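Local coordinates for protein prephenate dehydratase:Amino acid-binding ACT (Brucella abortus, PDB 6VH5) that probably catalyses the decarboxylating dehydration of prephenate to phenylpyruvate in phenylalanine biosynthesis and binds phenylalanine at its ACT domain, at residues N43-M48 / F196-K201. Residues are numbered along the deposited sequence; the frame is centred on the assembly and turned at random.
Sequences NMFPDM and FVVLSK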
loop_
_atom_site.group_PDB
_atom_site.type_symbol
_atom_site.label_atom_id
_atom_site.label_comp_id
_atom_site.label_asym_id
_atom_site.label_seq_id
_atom_site.Cartn_x
_atom_site.Cartn_y
_atom_site.Cartn_z
ATOM N N ASN A 43 -12.795 16.036 12.026
ATOM C CA ASN A 43 -14.150 15.502 12.107
ATOM C C ASN A 43 -14.319 14.638 13.345
ATOM O O ASN A 43 -15.326 14.746 14.057
ATOM C CB ASN A 43 -14.483 14.677 10.864
ATOM C CG ASN A 43 -14.547 15.512 9.602
ATOM O OD1 ASN A 43 -14.411 16.743 9.638
ATOM N ND2 ASN A 43 -14.788 14.847 8.477
ATOM N N MET A 44 -13.334 13.790 13.631
ATOM C CA MET A 44 -13.477 12.816 14.706
ATOM C C MET A 44 -13.071 13.374 16.059
ATOM O O MET A 44 -13.709 13.060 17.070
ATOM C CB MET A 44 -12.650 11.569 14.399
ATOM C CG MET A 44 -12.952 10.423 15.333
ATOM S SD MET A 44 -12.187 8.885 14.800
ATOM C CE MET A 44 -12.783 7.782 16.082
ATOM N N PHE A 45 -12.026 14.204 16.089
ATOM C CA PHE A 45 -11.508 14.813 17.313
ATOM C C PHE A 45 -11.523 16.331 17.144
ATOM O O PHE A 45 -10.469 16.965 16.992
ATOM C CB PHE A 45 -10.105 14.295 17.638
ATOM C CG PHE A 45 -10.043 12.803 17.827
ATOM C CD1 PHE A 45 -10.303 12.236 19.070
ATOM C CD2 PHE A 45 -9.756 11.964 16.757
ATOM C CE1 PHE A 45 -10.266 10.854 19.245
ATOM C CE2 PHE A 45 -9.722 10.575 16.920
ATOM C CZ PHE A 45 -9.974 10.021 18.168
ATOM N N PRO A 46 -12.710 16.945 17.173
ATOM C CA PRO A 46 -12.804 18.378 16.853
ATOM C C PRO A 46 -12.037 19.274 17.809
ATOM O O PRO A 46 -11.604 20.360 17.408
ATOM C CB PRO A 46 -14.315 18.652 16.925
ATOM C CG PRO A 46 -14.963 17.311 16.839
ATOM C CD PRO A 46 -14.023 16.373 17.509
ATOM N N ASP A 47 -11.854 18.861 19.061
ATOM C CA ASP A 47 -11.188 19.693 20.050
ATOM C C ASP A 47 -9.691 19.432 20.149
ATOM O O ASP A 47 -9.050 19.954 21.065
ATOM C CB ASP A 47 -11.839 19.515 21.425
ATOM C CG ASP A 47 -13.290 19.953 21.444
ATOM O OD1 ASP A 47 -13.632 20.922 20.727
ATOM O OD2 ASP A 47 -14.081 19.346 22.195
ATOM N N MET A 48 -9.120 18.653 19.239
ATOM C CA MET A 48 -7.685 18.417 19.246
ATOM C C MET A 48 -7.007 19.261 18.171
ATOM O O MET A 48 -7.644 19.774 17.250
ATOM C CB MET A 48 -7.375 16.936 19.038
ATOM C CG MET A 48 -7.724 16.089 20.248
ATOM S SD MET A 48 -7.287 14.354 20.055
ATOM C CE MET A 48 -5.608 14.343 20.677
ATOM N N PHE A 196 -9.314 5.087 8.216
ATOM C CA PHE A 196 -8.240 5.373 9.147
ATOM C C PHE A 196 -8.377 4.500 10.389
ATOM O O PHE A 196 -9.465 4.019 10.719
ATOM C CB PHE A 196 -8.241 6.847 9.564
ATOM C CG PHE A 196 -8.123 7.811 8.428
ATOM C CD1 PHE A 196 -9.243 8.192 7.701
ATOM C CD2 PHE A 196 -6.896 8.359 8.099
ATOM C CE1 PHE A 196 -9.139 9.092 6.662
ATOM C CE2 PHE A 196 -6.782 9.262 7.057
ATOM C CZ PHE A 196 -7.904 9.629 6.337
ATOM N N VAL A 197 -7.250 4.312 11.078
ATOM C CA VAL A 197 -7.221 3.786 12.438
ATOM C C VAL A 197 -6.564 4.838 13.320
ATOM O O VAL A 197 -5.628 5.520 12.895
ATOM C CB VAL A 197 -6.471 2.444 12.552
ATOM C CG1 VAL A 197 -7.307 1.310 11.956
ATOM C CG2 VAL A 197 -5.116 2.551 11.875
ATOM N N VAL A 198 -7.079 4.983 14.533
ATOM C CA VAL A 198 -6.547 5.915 15.517
ATOM C C VAL A 198 -5.583 5.152 16.418
ATOM O O VAL A 198 -5.968 4.160 17.042
ATOM C CB VAL A 198 -7.689 6.543 16.327
ATOM C CG1 VAL A 198 -7.178 7.674 17.208
ATOM C CG2 VAL A 198 -8.787 7.021 15.380
ATOM N N LEU A 199 -4.339 5.626 16.512
ATOM C CA LEU A 199 -3.298 4.919 17.243
ATOM C C LEU A 199 -2.961 5.631 18.545
ATOM O O LEU A 199 -3.094 6.853 18.662
ATOM C CB LEU A 199 -2.026 4.758 16.402
ATOM C CG LEU A 199 -2.239 4.030 15.072
ATOM C CD1 LEU A 199 -0.904 3.740 14.422
ATOM C CD2 LEU A 199 -3.077 2.766 15.209
ATOM N N SER A 200 -2.511 4.848 19.526
ATOM C CA SER A 200 -2.141 5.375 20.832
ATOM C C SER A 200 -0.958 4.593 21.382
ATOM O O SER A 200 -0.795 3.403 21.101
ATOM C CB SER A 200 -3.318 5.290 21.816
ATOM O OG SER A 200 -2.899 5.567 23.139
ATOM N N LYS A 201 -0.175 5.264 22.228
ATOM C CA LYS A 201 0.980 4.638 22.860
ATOM C C LYS A 201 0.565 3.750 24.020
ATOM O O LYS A 201 1.260 2.778 24.336
ATOM C CB LYS A 201 1.954 5.725 23.334
ATOM C CG LYS A 201 3.165 5.242 24.153
ATOM C CD LYS A 201 3.837 6.417 24.876
ATOM C CE LYS A 201 5.241 6.088 25.382
ATOM N NZ LYS A 201 6.247 6.106 24.284
#
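Met44 carries its CG trans to the backbone N (chi1 -169°) and continues fully extended through chi3 (-179°), while in Val198 a chi1 of -171° puts CG1 beside its own carbonyl carbon and CG2 beside its own N; CG1 then meets the ring of Phe45 alone, whereas CG2 is shared by the thioether and the ring edge. Val198 CG2 lies 3.9 Å from Met44 SD, with Met44 CE slightly farther from the same methyl. Val198 CG1 takes the far end of the aromatic ring, 3.8 Å from Phe45 CZ and 3.9 Å from Phe45 CE2, in an oblique approach. The ring plane does pass through the other methyl: Val198 CG2 lies at the ring edge, 4.0 Å from Phe45 CE2. Valine and phenylalanine thus run head-on, and both methyls touch CE2, CG2 in the ring plane and CG1 obliquely. No hydrogen bond crosses the contact, and its 102 Å² of buried surface, with the nearest CA atoms (Met44 and Val198) 9.8 Å apart, indicates side-chain packing between well-separated backbones. Phe45 is where the chain leaves the helix, opening a type I turn closed by Met48 N to Phe45 O (3.1 Å). The contact therefore joins the end of helix 36-44 and the turn after it to a face of the mixed sheet in the periplasmic-binding-protein-like prephenate dehydratase domain. Strand 193-200 lies between strands 70-77 and 96-104, and helix 36-44 packs on it further along through Phe196, which touches Ser37 and Ala40. Phe45 also rests on Leu70 and Met44 on Tyr101, so the helix end and the first residue after it together reach three neighbouring strands.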